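Local atomic coordinates of endo-beta-1,4-mannanase (Alicyclobacillus acidocaldarius, PDB entry 4CD8), a protein that hydrolyses internal beta-1,4-mannosidic linkages of mannan-type polysaccharides, as a TIM-barrel glycoside hydrolase of family GH113. Residues Glu159-Trp162 with Arg163-Ile166. Residues are numbered along the deposited sequence; the frame is centred on the assembly and turned at random.
Sequences EAMW and RETI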
# COMPACT_ATOMS: atom_id res chain seq x y z
N GLU A 159 5.63 -3.31 20.25
CA GLU A 159 6.30 -4.34 19.49
C GLU A 159 5.71 -5.74 19.77
O GLU A 159 5.44 -6.50 18.85
CB GLU A 159 7.80 -4.32 19.83
CG GLU A 159 8.68 -5.12 18.89
CD GLU A 159 10.07 -5.33 19.44
OE1 GLU A 159 10.53 -4.51 20.27
OE2 GLU A 159 10.68 -6.34 19.06
N ALA A 160 5.54 -6.06 21.04
CA ALA A 160 4.98 -7.35 21.42
C ALA A 160 3.58 -7.51 20.84
O ALA A 160 3.22 -8.56 20.36
CB ALA A 160 4.98 -7.50 22.93
N MET A 161 2.79 -6.44 20.83
CA MET A 161 1.48 -6.55 20.26
C MET A 161 1.53 -6.77 18.75
O MET A 161 0.72 -7.53 18.21
CB MET A 161 0.59 -5.34 20.61
CG MET A 161 0.25 -5.29 22.11
SD MET A 161 -0.67 -3.80 22.52
CE MET A 161 -0.81 -4.05 24.30
N TRP A 162 2.47 -6.11 18.05
CA TRP A 162 2.63 -6.34 16.61
C TRP A 162 3.07 -7.79 16.33
O TRP A 162 2.60 -8.42 15.38
CB TRP A 162 3.64 -5.39 15.98
CG TRP A 162 2.99 -4.14 15.50
CD1 TRP A 162 3.09 -2.93 16.06
CD2 TRP A 162 2.15 -4.03 14.37
NE1 TRP A 162 2.36 -2.03 15.34
CE2 TRP A 162 1.75 -2.67 14.31
CE3 TRP A 162 1.67 -4.92 13.43
CZ2 TRP A 162 0.88 -2.19 13.31
CZ3 TRP A 162 0.80 -4.45 12.46
CH2 TRP A 162 0.40 -3.09 12.42
N ARG A 163 3.95 -8.28 17.17
CA ARG A 163 4.43 -9.68 16.98
C ARG A 163 3.31 -10.70 17.21
O ARG A 163 3.19 -11.66 16.44
CB ARG A 163 5.61 -9.93 17.87
CG ARG A 163 6.85 -9.17 17.44
CD ARG A 163 8.02 -9.48 18.36
NE ARG A 163 9.21 -8.69 18.04
CZ ARG A 163 10.05 -8.96 17.05
NH1 ARG A 163 9.85 -10.03 16.28
NH2 ARG A 163 11.11 -8.16 16.86
N GLU A 164 2.44 -10.45 18.20
CA GLU A 164 1.21 -11.26 18.35
C GLU A 164 0.34 -11.22 17.09
O GLU A 164 -0.16 -12.24 16.62
CB GLU A 164 0.36 -10.83 19.55
CG GLU A 164 1.08 -11.00 20.87
CD GLU A 164 0.31 -10.47 22.06
OE1 GLU A 164 -0.60 -9.60 21.92
OE2 GLU A 164 0.59 -10.95 23.14
N THR A 165 0.14 -10.02 16.55
CA THR A 165 -0.73 -9.89 15.38
C THR A 165 -0.15 -10.66 14.18
O THR A 165 -0.85 -11.36 13.46
CB THR A 165 -0.85 -8.40 15.05
OG1 THR A 165 -1.48 -7.75 16.18
CG2 THR A 165 -1.60 -8.16 13.74
N ILE A 166 1.15 -10.50 13.99
CA ILE A 166 1.85 -11.16 12.87
C ILE A 166 1.84 -12.68 13.04
O ILE A 166 1.56 -13.38 12.08
CB ILE A 166 3.27 -10.60 12.70
CG1 ILE A 166 3.21 -9.11 12.25
CG2 ILE A 166 4.04 -11.45 11.68
CD1 ILE A 166 4.51 -8.36 12.42
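Glu159 and Arg163, one helical turn apart, run side by side and join in a salt bridge. Glu159 is modelled in two conformers, and the bridge belongs to the one described here, which makes it less certain than the bridge from Arg163 NH1 to Asp193. Arg163 offers the side of its guanidinium: NE lies 3.0 Å and NH2 2.9 Å from Glu159 OE2, so a single oxygen takes both N-H groups. That oxygen sits almost in the guanidinium plane; both donors come to the anti side of OE2, somewhat out of the carboxylate plane, and the two planes are turned 56° apart. In this conformer the Glu159 chain starts with CG anti to the backbone N (chi1 -166°) and stays extended, long enough to lie alongside the arginine. Replacing Arg163 by an alanine removes the guanidinium, which would probably leave Asp193, and Glu159 in this conformer, without that positive partner.

Beneath this pair runs regular i to i+4 bonding, with Arg163 N 2.9 Å from Glu159 O and Ile166 N 2.9 Å from Trp162 O. Thr165 suits the buried side because its hydroxyl folds back onto its own helix: with OG1 beside the backbone N (chi1 -63°), it donates to Met161 O at 3.0 Å. Thr165 N reaches the same oxygen from the opposite face of the carbonyl plane. Trp162 fills the tight side, its indole stacked on Phe191 and edge-to-face with Phe124 and Tyr179, while Met161 and Thr165 press on helix 120-140.

Ala160 and Glu164 occupy the exposed side, where a small methyl and a charged carboxylate both tolerate water. On helix 159-172, which links strands 145-150 and 176-182 of the barrel, acids would thus balance the Arg163 charge on the partly exposed side, while aromatic rings and a backbone-bound hydroxyl probably keep the inner side largely apolar toward its neighbours.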